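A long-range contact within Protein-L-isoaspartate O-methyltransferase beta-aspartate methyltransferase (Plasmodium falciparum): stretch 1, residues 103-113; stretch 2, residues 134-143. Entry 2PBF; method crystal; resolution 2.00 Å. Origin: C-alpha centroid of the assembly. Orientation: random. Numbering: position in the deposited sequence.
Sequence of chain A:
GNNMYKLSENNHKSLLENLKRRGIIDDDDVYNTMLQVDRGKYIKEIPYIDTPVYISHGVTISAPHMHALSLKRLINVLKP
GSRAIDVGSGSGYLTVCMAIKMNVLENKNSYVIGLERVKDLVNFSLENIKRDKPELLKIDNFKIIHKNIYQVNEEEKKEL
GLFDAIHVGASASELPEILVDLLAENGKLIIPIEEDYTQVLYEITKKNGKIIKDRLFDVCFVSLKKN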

# COMPACT_ATOMS: atom_id res chain seq x y z
N ASN A 103 -13.27 -5.24 -1.87
CA ASN A 103 -14.08 -6.42 -1.67
C ASN A 103 -13.65 -7.60 -2.52
O ASN A 103 -14.46 -8.21 -3.21
CB ASN A 103 -15.57 -6.11 -1.92
CG ASN A 103 -16.52 -7.08 -1.20
OD1 ASN A 103 -16.11 -8.08 -0.57
ND2 ASN A 103 -17.80 -6.78 -1.30
N VAL A 104 -12.35 -7.91 -2.49
CA VAL A 104 -11.82 -9.07 -3.20
C VAL A 104 -12.52 -10.37 -2.80
O VAL A 104 -12.54 -11.33 -3.58
CB VAL A 104 -10.28 -9.25 -3.03
CG1 VAL A 104 -9.54 -8.08 -3.67
CG2 VAL A 104 -9.93 -9.38 -1.57
N LEU A 105 -13.12 -10.39 -1.61
CA LEU A 105 -13.78 -11.61 -1.12
C LEU A 105 -15.10 -11.92 -1.85
O LEU A 105 -15.38 -13.08 -2.16
CB LEU A 105 -14.01 -11.54 0.40
CG LEU A 105 -12.80 -11.75 1.33
CD1 LEU A 105 -13.22 -11.47 2.79
CD2 LEU A 105 -12.22 -13.14 1.20
N GLU A 106 -15.89 -10.88 -2.13
CA GLU A 106 -17.17 -11.02 -2.85
C GLU A 106 -17.06 -10.72 -4.35
O GLU A 106 -17.78 -11.32 -5.16
CB GLU A 106 -18.27 -10.15 -2.22
CG GLU A 106 -18.81 -10.65 -0.88
CD GLU A 106 -19.78 -9.66 -0.19
OE1 GLU A 106 -20.17 -8.61 -0.79
OE2 GLU A 106 -20.15 -9.93 0.98
N ASN A 107 -16.16 -9.81 -4.72
CA ASN A 107 -16.01 -9.38 -6.10
C ASN A 107 -14.82 -10.06 -6.80
O ASN A 107 -13.64 -9.77 -6.51
CB ASN A 107 -15.92 -7.86 -6.16
CG ASN A 107 -16.16 -7.29 -7.55
OD1 ASN A 107 -15.73 -7.83 -8.55
ND2 ASN A 107 -16.86 -6.16 -7.61
N LYS A 108 -15.13 -10.95 -7.74
CA LYS A 108 -14.10 -11.77 -8.41
C LYS A 108 -13.30 -10.98 -9.42
O LYS A 108 -12.24 -11.42 -9.86
CB LYS A 108 -14.73 -13.00 -9.08
CG LYS A 108 -15.37 -13.98 -8.10
CD LYS A 108 -16.18 -15.06 -8.81
CE LYS A 108 -17.17 -15.71 -7.84
NZ LYS A 108 -18.24 -14.70 -7.50
N ASN A 109 -13.82 -9.83 -9.82
CA ASN A 109 -13.11 -8.95 -10.73
C ASN A 109 -12.12 -8.04 -10.02
O ASN A 109 -11.20 -7.54 -10.65
CB ASN A 109 -14.06 -8.09 -11.56
CG ASN A 109 -14.80 -8.89 -12.62
OD1 ASN A 109 -15.99 -8.72 -12.77
ND2 ASN A 109 -14.10 -9.74 -13.34
N SER A 110 -12.34 -7.82 -8.73
CA SER A 110 -11.38 -7.09 -7.90
C SER A 110 -10.10 -7.89 -7.85
O SER A 110 -10.12 -9.12 -7.78
CB SER A 110 -11.90 -6.93 -6.49
OG SER A 110 -12.90 -5.94 -6.44
N TYR A 111 -8.97 -7.19 -7.92
CA TYR A 111 -7.71 -7.85 -7.80
C TYR A 111 -6.71 -7.02 -6.96
O TYR A 111 -6.52 -5.82 -7.22
CB TYR A 111 -7.18 -8.11 -9.19
CG TYR A 111 -5.94 -8.94 -9.23
CD1 TYR A 111 -6.00 -10.32 -9.04
CD2 TYR A 111 -4.71 -8.35 -9.46
CE1 TYR A 111 -4.82 -11.09 -9.09
CE2 TYR A 111 -3.55 -9.10 -9.49
CZ TYR A 111 -3.61 -10.47 -9.31
OH TYR A 111 -2.44 -11.20 -9.37
N VAL A 112 -6.08 -7.66 -5.98
CA VAL A 112 -5.06 -7.00 -5.16
C VAL A 112 -3.79 -7.84 -5.05
O VAL A 112 -3.84 -9.03 -4.72
CB VAL A 112 -5.60 -6.65 -3.75
CG1 VAL A 112 -4.53 -5.90 -2.90
CG2 VAL A 112 -6.86 -5.80 -3.86
N ILE A 113 -2.64 -7.22 -5.33
CA ILE A 113 -1.36 -7.93 -5.23
C ILE A 113 -0.37 -7.10 -4.41
O ILE A 113 -0.28 -5.90 -4.61
CB ILE A 113 -0.80 -8.39 -6.65
CG1 ILE A 113 0.38 -9.33 -6.52
CG2 ILE A 113 -0.40 -7.22 -7.55
CD1 ILE A 113 0.84 -9.93 -7.89
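Stretch 2, residues 134-143: PELLKIDNFK

Stretch 2 opens with a 3-10 segment, Pro-134 to Leu-136, passes through a loop, and becomes a strand at Phe-142, running parallel to the strand of Tyr-111 to Ile-113. Val-112 pairs with Phe-142 and Ile-113 with Lys-143, each pair with CA atoms 4.9 Å apart. Val-112 bonds to the residues before and after Phe-142: its N donates to Asn-141 O (3.0 Å), and its O accepts from Lys-143 N (3.1 Å).

Before the strand, the chain of stretch 1 bends from Val-104 to Ser-110 and leaves a pocket lined with carbonyl oxygens. Asn-141 fills it. With chi1 in p, its short amide reaches in, and ND2 donates to Val-104 O (3.0 Å) and Ser-110 O (2.7 Å); Asn-107 O lies 2.9 Å from the same ND2. An amide suits this place because its NH2 group carries two hydrogens for a cluster of acceptors.

Beside this polar plug the fit is greasy. Val-104 CG2 is a compact knob resting in the notch formed by Leu-136 CD2 and Ile-139 CD1, 3.8 Å from each. The longer Leu-105 brings its end up against the 3-10 segment, its CD1 3.6 Å from Glu-135 CG, where the acid offers its aliphatic portion. On the sheet, Val-112 CB packs 4.0 Å from Phe-142 CD1, a branched side chain beside a ring.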

# COMPACT_ATOMS: atom_id res chain seq x y z
N PRO A 134 -7.91 -14.98 7.55
CA PRO A 134 -7.33 -16.13 6.86
C PRO A 134 -8.02 -16.41 5.52
O PRO A 134 -7.47 -17.07 4.67
CB PRO A 134 -7.54 -17.31 7.84
CG PRO A 134 -8.57 -16.86 8.77
CD PRO A 134 -8.49 -15.37 8.85
N GLU A 135 -9.24 -15.88 5.37
CA GLU A 135 -10.02 -16.05 4.15
C GLU A 135 -9.32 -15.45 2.91
O GLU A 135 -9.49 -15.95 1.80
CB GLU A 135 -11.43 -15.48 4.33
CG GLU A 135 -11.50 -13.98 4.66
CD GLU A 135 -11.53 -13.65 6.15
OE1 GLU A 135 -10.99 -14.43 6.96
OE2 GLU A 135 -12.10 -12.59 6.52
N LEU A 136 -8.52 -14.41 3.13
CA LEU A 136 -7.72 -13.77 2.09
C LEU A 136 -6.66 -14.66 1.43
O LEU A 136 -6.28 -14.40 0.31
CB LEU A 136 -7.07 -12.48 2.64
CG LEU A 136 -8.00 -11.28 2.93
CD1 LEU A 136 -7.20 -10.03 3.34
CD2 LEU A 136 -8.87 -10.97 1.73
N LEU A 137 -6.18 -15.70 2.10
CA LEU A 137 -5.15 -16.51 1.43
C LEU A 137 -5.72 -17.81 0.89
O LEU A 137 -4.98 -18.74 0.57
CB LEU A 137 -3.90 -16.72 2.29
CG LEU A 137 -3.56 -15.64 3.32
CD1 LEU A 137 -3.99 -16.15 4.68
CD2 LEU A 137 -2.10 -15.31 3.33
N LYS A 138 -7.04 -17.82 0.74
CA LYS A 138 -7.76 -18.91 0.09
C LYS A 138 -8.25 -18.49 -1.31
O LYS A 138 -8.76 -19.31 -2.06
CB LYS A 138 -8.94 -19.37 0.95
CG LYS A 138 -8.57 -20.00 2.31
CD LYS A 138 -7.52 -21.13 2.18
CE LYS A 138 -7.12 -21.70 3.55
NZ LYS A 138 -8.09 -22.72 4.09
N ILE A 139 -8.08 -17.22 -1.68
CA ILE A 139 -8.68 -16.74 -2.91
C ILE A 139 -7.68 -16.48 -4.03
O ILE A 139 -6.48 -16.35 -3.79
CB ILE A 139 -9.59 -15.54 -2.64
CG1 ILE A 139 -8.75 -14.31 -2.19
CG2 ILE A 139 -10.67 -15.96 -1.63
CD1 ILE A 139 -9.54 -13.12 -1.74
N ASP A 140 -8.19 -16.40 -5.25
CA ASP A 140 -7.34 -16.25 -6.42
C ASP A 140 -6.96 -14.80 -6.66
O ASP A 140 -5.97 -14.52 -7.34
CB ASP A 140 -8.06 -16.73 -7.69
CG ASP A 140 -8.04 -18.26 -7.84
OD1 ASP A 140 -7.11 -18.91 -7.33
OD2 ASP A 140 -8.98 -18.78 -8.51
N ASN A 141 -7.79 -13.88 -6.15
CA ASN A 141 -7.62 -12.47 -6.47
C ASN A 141 -7.00 -11.60 -5.34
O ASN A 141 -7.19 -10.39 -5.31
CB ASN A 141 -8.96 -11.88 -6.99
CG ASN A 141 -10.08 -11.97 -5.99
OD1 ASN A 141 -10.05 -12.80 -5.09
ND2 ASN A 141 -11.04 -11.10 -6.11
N PHE A 142 -6.28 -12.24 -4.42
CA PHE A 142 -5.45 -11.56 -3.45
C PHE A 142 -4.17 -12.36 -3.32
O PHE A 142 -4.22 -13.58 -3.17
CB PHE A 142 -6.16 -11.40 -2.09
CG PHE A 142 -5.28 -10.77 -1.02
CD1 PHE A 142 -5.28 -9.40 -0.84
CD2 PHE A 142 -4.40 -11.55 -0.25
CE1 PHE A 142 -4.43 -8.78 0.11
CE2 PHE A 142 -3.55 -10.94 0.71
CZ PHE A 142 -3.59 -9.55 0.90
N LYS A 143 -3.01 -11.70 -3.43
CA LYS A 143 -1.74 -12.39 -3.22
C LYS A 143 -0.66 -11.46 -2.67
O LYS A 143 -0.65 -10.27 -2.98
CB LYS A 143 -1.20 -12.96 -4.53
CG LYS A 143 -2.00 -14.08 -5.13
CD LYS A 143 -1.82 -14.13 -6.65
CE LYS A 143 -3.14 -14.58 -7.30
NZ LYS A 143 -2.96 -15.66 -8.31